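Local coordinates for FAD:protein FMN transferase (Pseudomonas stutzeri ATCC 14405 = CCUG 16156, PDB 5MGY) that probably catalyses the magnesium-dependent transfer of FMN from FAD to a threonine side chain of a target protein, releasing AMP, at residues 89-93 with 268-273; 98-104 with 152-158. One frame throughout, in Å; residues are numbered along the deposited sequence.

In the fold
Both contacts lie beside the same magnesium ion, and their centres are about 12 Å apart. Contact 1 packs the last turn of helix 78-93 against the start of helix 267-292. Contact 2 joins the segment 98-104, which follows helix 78-93 and runs into helix 103-108, to the loop 152-158 that precedes helix 159-173. Along the chain the order is 89-93, 98-104, 152-158 and 268-273, so contact 2 falls between the two halves of contact 1. The contacts touch through Gly272 and Ile158, and through Ser91 and Phe98. Asp271 of contact 1 and Ser157 of contact 2 both bind the metal, with Thr275 as third protein ligand. Residues distant in sequence thus build one ApbE-family metal site.

Contact 1 of 2, residues 89-93 with 268-273; sequences QLSAD and LRADGL. With MG (magnesium ion), chain I.
Two helical segments, 89-93 and 268-273, cross at -50° with their axes 10.6 Å apart at closest approach. Leu90 lies opposite Gly272, their CA atoms 6.8 Å apart. Leu90 has the most surface buried. In the mt rotamer it is a knob in a hole formed by Leu268, Arg269, Gly272 and Leu273. Leu90 CD1 lies 4.0 Å from Gly272 CA, where a CB would clash. Leu90 CD2 lies 3.7 Å from Leu273 CD2. Arg269 (chi1 m, chi2 t, chi3 p) comes second. Leu90 CD2 covers one face of its guanidinium, 3.6 Å from Arg269 NH2. Asp93 (chi1 m) forms a salt bridge from OD2 to Arg269 NH1 at 2.7 Å, with weak hydrogen-bond geometry. Gln89 NE2 donates to Asp93 OD1 at 3.0 Å. Asp271 OD2 binds magnesium at 2.4 Å. This is knob-into-hole helix packing round Leu90, with an Asp93-Arg269 salt bridge alongside, next to a metal site. Phe98 and Ile158 border Leu90. Leu268 touches helices 78-93 and 159-173, and strand 222-227 borders Asp271 through Ser225.

Contact 2 of 2, residues 98-104 with 152-158; sequences FDLTLEP and QLDFNSI. With MG (magnesium ion), chain I.
Segment 98-104 is extended at Phe98 and Asp99, turns through 100-102 and enters a helix at Glu103. Segment 152-158 is extended through Asp154, then turns at 155-158. CA atoms pair Leu100 with Asp154 (5.4 Å), Thr101 with Leu153 (4.8 Å) and Glu103 with Gln152 (5.3 Å). Phe98 (chi1 t) places CE1 3.1 Å from Ser157 OG and 3.7 Å from Ile158 CG2. Asp99 OD2 accepts from Thr101 N at 3.1 Å, forming an Asx turn, and from Thr101 OG1 at 2.6 Å. Leu100 O accepts the cross-segment hydrogen bond from Asp154 N at 2.9 Å. The mt side chain of Leu100 sets CD1 3.9 Å from Phe155 CE1. Phe155 also reaches Val80, Leu83 and Val84 of helix 78-93. Thr101 CA makes a CA-H...O contact with Gln152 O at 3.6 Å. Glu103 OE1 comes within 2.8 Å of Asp154 OD1. A second Asx turn, Asp154 OD2 to Asn156 N at 2.8 Å, precedes Ser157, whose O binds magnesium at 2.4 Å. One backbone hydrogen bond, CA-H...O contacts and apolar packing join the segments next to this metal-binding carbonyl. The close Glu103 and Asp154 carboxylates would repel each other if both were charged.

Contact 1 of 2, residues 89-93 with 268-273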
ATOM      1  N   GLN A  89       6.015   8.521  10.145  1.00 43.47           N
ATOM      2  CA  GLN A  89       6.063   7.536  11.185  1.00 40.73           C
ATOM      3  C   GLN A  89       6.509   6.243  10.566  1.00 40.27           C
ATOM      4  O   GLN A  89       7.375   5.554  11.075  1.00 40.42           O
ATOM      5  CB  GLN A  89       4.678   7.360  11.778  1.00 42.74           C
ATOM      6  CG  GLN A  89       4.618   6.424  12.962  1.00 43.71           C
ATOM      7  CD  GLN A  89       5.284   7.049  14.180  1.00 43.79           C
ATOM      8  OE1 GLN A  89       4.843   8.072  14.650  1.00 46.23           O
ATOM      9  NE2 GLN A  89       6.350   6.438  14.678  1.00 42.38           N
ATOM     10  N   LEU A  90       5.918   5.903   9.446  1.00 40.13           N
ATOM     11  CA  LEU A  90       6.358   4.734   8.740  1.00 40.65           C
ATOM     12  C   LEU A  90       7.855   4.818   8.462  1.00 40.60           C
ATOM     13  O   LEU A  90       8.561   3.849   8.599  1.00 38.55           O
ATOM     14  CB  LEU A  90       5.599   4.597   7.438  1.00 40.36           C
ATOM     15  CG  LEU A  90       4.231   3.970   7.584  1.00 40.41           C
ATOM     16  CD1 LEU A  90       3.406   4.239   6.336  1.00 40.83           C
ATOM     17  CD2 LEU A  90       4.374   2.460   7.789  1.00 42.09           C
ATOM     18  N   SER A  91       8.333   5.990   8.077  1.00 45.27           N
ATOM     19  CA  SER A  91       9.763   6.145   7.782  1.00 49.10           C
ATOM     20  C   SER A  91      10.578   5.842   9.016  1.00 49.45           C
ATOM     21  O   SER A  91      11.491   5.013   8.964  1.00 50.24           O
ATOM     22  CB  SER A  91      10.136   7.544   7.274  1.00 49.58           C
ATOM     23  OG  SER A  91      11.541   7.616   7.047  1.00 48.36           O
ATOM     24  N   ALA A  92      10.224   6.494  10.120  1.00 48.06           N
ATOM     25  CA  ALA A  92      10.895   6.242  11.396  1.00 50.68           C
ATOM     26  C   ALA A  92      10.838   4.726  11.819  1.00 55.43           C
ATOM     27  O   ALA A  92      11.860   4.111  12.115  1.00 58.72           O
ATOM     28  CB  ALA A  92      10.340   7.156  12.480  1.00 48.77           C
ATOM     29  N   ASP A  93       9.670   4.109  11.776  1.00 52.56           N
ATOM     30  CA  ASP A  93       9.551   2.731  12.188  1.00 48.65           C
ATOM     31  C   ASP A  93      10.295   1.748  11.281  1.00 47.24           C
ATOM     32  O   ASP A  93      10.615   0.671  11.742  1.00 49.02           O
ATOM     33  CB  ASP A  93       8.079   2.320  12.233  1.00 49.39           C
ATOM     34  CG  ASP A  93       7.263   3.155  13.199  1.00 48.40           C
ATOM     35  OD1 ASP A  93       7.867   3.950  13.962  1.00 45.95           O
ATOM     36  OD2 ASP A  93       6.009   3.022  13.173  1.00 48.60           O
ATOM     37  N   LEU A 268      -3.681   1.034   6.034  1.00 35.02           N
ATOM     38  CA  LEU A 268      -2.720   2.039   5.589  1.00 35.45           C
ATOM     39  C   LEU A 268      -1.303   1.534   5.955  1.00 36.19           C
ATOM     40  O   LEU A 268      -0.410   1.396   5.081  1.00 36.15           O
ATOM     41  CB  LEU A 268      -3.046   3.400   6.253  1.00 35.21           C
ATOM     42  CG  LEU A 268      -2.260   4.622   5.767  1.00 34.90           C
ATOM     43  CD1 LEU A 268      -2.843   5.936   6.241  1.00 33.14           C
ATOM     44  CD2 LEU A 268      -0.782   4.540   6.130  1.00 36.13           C
ATOM     45  N   ARG A 269      -1.116   1.266   7.244  1.00 37.89           N
ATOM     46  CA  ARG A 269       0.121   0.632   7.796  1.00 39.44           C
ATOM     47  C   ARG A 269       0.566  -0.649   7.083  1.00 35.60           C
ATOM     48  O   ARG A 269       1.744  -0.771   6.727  1.00 33.80           O
ATOM     49  CB  ARG A 269       0.014   0.441   9.337  1.00 40.10           C
ATOM     50  CG  ARG A 269       0.109   1.827   9.981  1.00 43.17           C
ATOM     51  CD  ARG A 269       0.625   1.952  11.388  1.00 44.85           C
ATOM     52  NE  ARG A 269       1.987   1.424  11.643  1.00 46.69           N
ATOM     53  CZ  ARG A 269       3.130   2.089  11.533  1.00 44.86           C
ATOM     54  NH1 ARG A 269       4.257   1.495  11.866  1.00 44.83           N
ATOM     55  NH2 ARG A 269       3.178   3.318  11.062  1.00 49.79           N
ATOM     56  N   ALA A 270      -0.370  -1.535   6.778  1.00 31.83           N
ATOM     57  CA  ALA A 270      -0.004  -2.721   6.024  1.00 33.35           C
ATOM     58  C   ALA A 270       0.556  -2.381   4.642  1.00 32.59           C
ATOM     59  O   ALA A 270       1.463  -3.012   4.190  1.00 32.49           O
ATOM     60  CB  ALA A 270      -1.188  -3.692   5.894  1.00 34.55           C
ATOM     61  N   ASP A 271       0.008  -1.373   3.976  1.00 32.00           N
ATOM     62  CA  ASP A 271       0.391  -1.020   2.602  1.00 30.38           C
ATOM     63  C   ASP A 271       1.801  -0.430   2.650  1.00 29.65           C
ATOM     64  O   ASP A 271       2.617  -0.618   1.709  1.00 26.13           O
ATOM     65  CB  ASP A 271      -0.694  -0.059   1.988  1.00 30.34           C
ATOM     66  CG  ASP A 271      -0.659   0.048   0.437  1.00 30.04           C
ATOM     67  OD1 ASP A 271      -1.367   0.946  -0.116  1.00 31.83           O
ATOM     68  OD2 ASP A 271       0.084  -0.708  -0.243  1.00 29.86           O
ATOM     69  N   GLY A 272       2.046   0.284   3.759  1.00 28.40           N
ATOM     70  CA  GLY A 272       3.263   0.997   3.965  1.00 29.63           C
ATOM     71  C   GLY A 272       4.383   0.042   4.315  1.00 31.20           C
ATOM     72  O   GLY A 272       5.427   0.014   3.637  1.00 29.27           O
ATOM     73  N   LEU A 273       4.166  -0.729   5.390  1.00 31.79           N
ATOM     74  CA  LEU A 273       5.159  -1.712   5.874  1.00 30.55           C
ATOM     75  C   LEU A 273       5.420  -2.737   4.802  1.00 29.84           C
ATOM     76  O   LEU A 273       6.538  -3.010   4.460  1.00 33.68           O
ATOM     77  CB  LEU A 273       4.718  -2.388   7.151  1.00 31.23           C
ATOM     78  CG  LEU A 273       4.547  -1.395   8.336  1.00 33.09           C
ATOM     79  CD1 LEU A 273       3.911  -2.110   9.530  1.00 34.23           C
ATOM     80  CD2 LEU A 273       5.856  -0.758   8.741  1.00 32.93           C
TER
HETATM   81 MG    MG I 401       2.244  -0.225  -1.113  1.00 51.00          MG

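Contact 2 of 2, residues 98-104 with 152-158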
ATOM      1  N   PHE A  98      10.885   3.252   4.081  1.00 37.51           N
ATOM      2  CA  PHE A  98       9.689   3.912   3.587  1.00 39.82           C
ATOM      3  C   PHE A  98       9.992   5.376   3.342  1.00 39.90           C
ATOM      4  O   PHE A  98      10.363   6.093   4.284  1.00 41.39           O
ATOM      5  CB  PHE A  98       8.504   3.795   4.583  1.00 40.28           C
ATOM      6  CG  PHE A  98       7.236   4.387   4.062  1.00 40.84           C
ATOM      7  CD1 PHE A  98       6.324   3.612   3.366  1.00 42.14           C
ATOM      8  CD2 PHE A  98       6.989   5.748   4.178  1.00 41.64           C
ATOM      9  CE1 PHE A  98       5.166   4.166   2.828  1.00 41.56           C
ATOM     10  CE2 PHE A  98       5.846   6.310   3.627  1.00 40.07           C
ATOM     11  CZ  PHE A  98       4.930   5.516   2.955  1.00 39.75           C
ATOM     12  N   ASP A  99       9.754   5.822   2.105  1.00 38.52           N
ATOM     13  CA  ASP A  99      10.004   7.202   1.692  1.00 38.51           C
ATOM     14  C   ASP A  99       8.953   7.672   0.642  1.00 36.24           C
ATOM     15  O   ASP A  99       8.858   7.163  -0.505  1.00 35.37           O
ATOM     16  CB  ASP A  99      11.465   7.315   1.150  1.00 41.81           C
ATOM     17  CG  ASP A  99      12.094   8.719   1.337  1.00 43.96           C
ATOM     18  OD1 ASP A  99      13.251   8.816   1.783  1.00 49.36           O
ATOM     19  OD2 ASP A  99      11.447   9.742   1.078  1.00 45.40           O
ATOM     20  N   LEU A 100       8.224   8.705   0.997  1.00 34.93           N
ATOM     21  CA  LEU A 100       7.329   9.373   0.011  1.00 37.71           C
ATOM     22  C   LEU A 100       7.997  10.234  -1.092  1.00 37.77           C
ATOM     23  O   LEU A 100       7.291  10.686  -1.986  1.00 41.18           O
ATOM     24  CB  LEU A 100       6.337  10.263   0.750  1.00 36.46           C
ATOM     25  CG  LEU A 100       5.518   9.531   1.808  1.00 37.16           C
ATOM     26  CD1 LEU A 100       4.763  10.487   2.681  1.00 39.56           C
ATOM     27  CD2 LEU A 100       4.526   8.592   1.132  1.00 39.18           C
ATOM     28  N   THR A 101       9.318  10.440  -1.035  1.00 34.46           N
ATOM     29  CA  THR A 101       9.968  11.462  -1.784  1.00 35.31           C
ATOM     30  C   THR A 101      10.794  10.901  -2.900  1.00 41.96           C
ATOM     31  O   THR A 101      11.785  11.503  -3.307  1.00 47.59           O
ATOM     32  CB  THR A 101      10.853  12.358  -0.880  1.00 33.54           C
ATOM     33  OG1 THR A 101      12.055  11.721  -0.483  1.00 30.57           O
ATOM     34  CG2 THR A 101      10.135  12.723   0.341  1.00 32.88           C
ATOM     35  N   LEU A 102      10.370   9.795  -3.473  1.00 48.13           N
ATOM     36  CA  LEU A 102      11.188   9.179  -4.520  1.00 52.27           C
ATOM     37  C   LEU A 102      10.812   9.588  -5.926  1.00 50.11           C
ATOM     38  O   LEU A 102      11.447   9.134  -6.877  1.00 52.69           O
ATOM     39  CB  LEU A 102      11.132   7.654  -4.388  1.00 55.06           C
ATOM     40  CG  LEU A 102      12.092   7.002  -3.385  1.00 57.90           C
ATOM     41  CD1 LEU A 102      12.566   7.897  -2.246  1.00 59.92           C
ATOM     42  CD2 LEU A 102      11.394   5.775  -2.821  1.00 59.49           C
ATOM     43  N   GLU A 103       9.821  10.453  -6.079  1.00 46.50           N
ATOM     44  CA  GLU A 103       9.321  10.729  -7.428  1.00 50.74           C
ATOM     45  C   GLU A 103      10.396  11.136  -8.449  1.00 50.52           C
ATOM     46  O   GLU A 103      10.307  10.715  -9.590  1.00 48.48           O
ATOM     47  CB  GLU A 103       8.156  11.746  -7.393  1.00 54.21           C
ATOM     48  CG  GLU A 103       7.524  12.103  -8.740  1.00 54.04           C
ATOM     49  CD  GLU A 103       6.185  11.445  -9.087  1.00 55.49           C
ATOM     50  OE1 GLU A 103       5.847  10.275  -8.749  1.00 49.68           O
ATOM     51  OE2 GLU A 103       5.464  12.141  -9.817  1.00 60.90           O
ATOM     52  N   PRO A 104      11.412  11.923  -8.034  1.00 52.31           N
ATOM     53  CA  PRO A 104      12.498  12.238  -8.954  1.00 51.70           C
ATOM     54  C   PRO A 104      13.341  11.049  -9.327  1.00 52.66           C
ATOM     55  O   PRO A 104      13.844  11.020 -10.439  1.00 58.00           O
ATOM     56  CB  PRO A 104      13.336  13.250  -8.188  1.00 54.53           C
ATOM     57  CG  PRO A 104      12.391  13.833  -7.168  1.00 56.96           C
ATOM     58  CD  PRO A 104      11.563  12.648  -6.759  1.00 54.27           C
ATOM     59  N   GLN A 152       9.558  16.044  -4.711  1.00 37.99           N
ATOM     60  CA  GLN A 152       8.373  15.576  -5.383  1.00 40.62           C
ATOM     61  C   GLN A 152       7.824  14.346  -4.646  1.00 36.33           C
ATOM     62  O   GLN A 152       8.523  13.341  -4.474  1.00 35.60           O
ATOM     63  CB  GLN A 152       8.708  15.334  -6.821  1.00 44.32           C
ATOM     64  CG  GLN A 152       9.298  16.576  -7.436  1.00 48.42           C
ATOM     65  CD  GLN A 152       9.221  16.516  -8.952  1.00 53.63           C
ATOM     66  OE1 GLN A 152       9.932  15.731  -9.600  1.00 52.26           O
ATOM     67  NE2 GLN A 152       8.325  17.323  -9.529  1.00 59.30           N
ATOM     68  N   LEU A 153       6.585  14.481  -4.182  1.00 32.67           N
ATOM     69  CA  LEU A 153       5.915  13.451  -3.448  1.00 30.60           C
ATOM     70  C   LEU A 153       5.207  12.465  -4.322  1.00 30.67           C
ATOM     71  O   LEU A 153       4.863  12.759  -5.460  1.00 31.91           O
ATOM     72  CB  LEU A 153       4.930  14.076  -2.493  1.00 30.96           C
ATOM     73  CG  LEU A 153       5.556  15.080  -1.502  1.00 30.68           C
ATOM     74  CD1 LEU A 153       4.553  15.511  -0.438  1.00 31.14           C
ATOM     75  CD2 LEU A 153       6.804  14.527  -0.870  1.00 29.42           C
ATOM     76  N   ASP A 154       5.064  11.259  -3.787  1.00 32.46           N
ATOM     77  CA  ASP A 154       4.313  10.147  -4.408  1.00 34.89           C
ATOM     78  C   ASP A 154       3.712   9.302  -3.267  1.00 34.41           C
ATOM     79  O   ASP A 154       4.418   8.840  -2.370  1.00 34.39           O
ATOM     80  CB  ASP A 154       5.205   9.257  -5.297  1.00 36.74           C
ATOM     81  CG  ASP A 154       4.401   8.255  -6.142  1.00 38.64           C
ATOM     82  OD1 ASP A 154       4.608   8.114  -7.391  1.00 42.44           O
ATOM     83  OD2 ASP A 154       3.521   7.625  -5.561  1.00 38.92           O
ATOM     84  N   PHE A 155       2.417   9.073  -3.331  1.00 33.67           N
ATOM     85  CA  PHE A 155       1.722   8.495  -2.236  1.00 34.33           C
ATOM     86  C   PHE A 155       1.336   7.047  -2.498  1.00 33.70           C
ATOM     87  O   PHE A 155       0.620   6.445  -1.690  1.00 35.61           O
ATOM     88  CB  PHE A 155       0.466   9.375  -1.916  1.00 37.68           C
ATOM     89  CG  PHE A 155       0.807  10.646  -1.177  1.00 37.34           C
ATOM     90  CD1 PHE A 155       1.185  10.617   0.171  1.00 36.37           C
ATOM     91  CD2 PHE A 155       0.780  11.848  -1.835  1.00 37.38           C
ATOM     92  CE1 PHE A 155       1.547  11.778   0.822  1.00 37.83           C
ATOM     93  CE2 PHE A 155       1.132  13.013  -1.191  1.00 38.55           C
ATOM     94  CZ  PHE A 155       1.528  12.984   0.140  1.00 38.72           C
ATOM     95  N   ASN A 156       1.821   6.474  -3.599  1.00 33.79           N
ATOM     96  CA  ASN A 156       1.312   5.187  -4.111  1.00 32.22           C
ATOM     97  C   ASN A 156       1.599   4.060  -3.158  1.00 31.93           C
ATOM     98  O   ASN A 156       0.838   3.149  -3.080  1.00 34.11           O
ATOM     99  CB  ASN A 156       1.842   4.831  -5.518  1.00 31.80           C
ATOM    100  CG  ASN A 156       0.844   5.099  -6.653  1.00 31.53           C
ATOM    101  OD1 ASN A 156      -0.365   5.004  -6.504  1.00 32.56           O
ATOM    102  ND2 ASN A 156       1.373   5.355  -7.809  1.00 31.74           N
ATOM    103  N   SER A 157       2.646   4.146  -2.369  1.00 34.81           N
ATOM    104  CA  SER A 157       3.011   3.052  -1.481  1.00 35.44           C
ATOM    105  C   SER A 157       1.992   2.861  -0.348  1.00 33.77           C
ATOM    106  O   SER A 157       1.854   1.713   0.160  1.00 34.81           O
ATOM    107  CB  SER A 157       4.435   3.250  -0.942  1.00 36.07           C
ATOM    108  OG  SER A 157       4.496   4.415  -0.180  1.00 39.33           O
ATOM    109  N   ILE A 158       1.292   3.954   0.007  1.00 31.13           N
ATOM    110  CA  ILE A 158       0.125   3.952   0.956  1.00 31.77           C
ATOM    111  C   ILE A 158      -1.332   4.306   0.520  1.00 31.38           C
ATOM    112  O   ILE A 158      -2.279   4.092   1.314  1.00 29.65           O
ATOM    113  CB  ILE A 158       0.397   4.753   2.241  1.00 30.17           C
ATOM    114  CG1 ILE A 158       0.883   6.150   1.970  1.00 32.93           C
ATOM    115  CG2 ILE A 158       1.449   4.065   3.011  1.00 31.11           C
ATOM    116  CD1 ILE A 158       1.029   7.032   3.235  1.00 31.62           C
TER
HETATM  117 MG    MG I 401       2.244  -0.225  -1.113  1.00 51.00          MG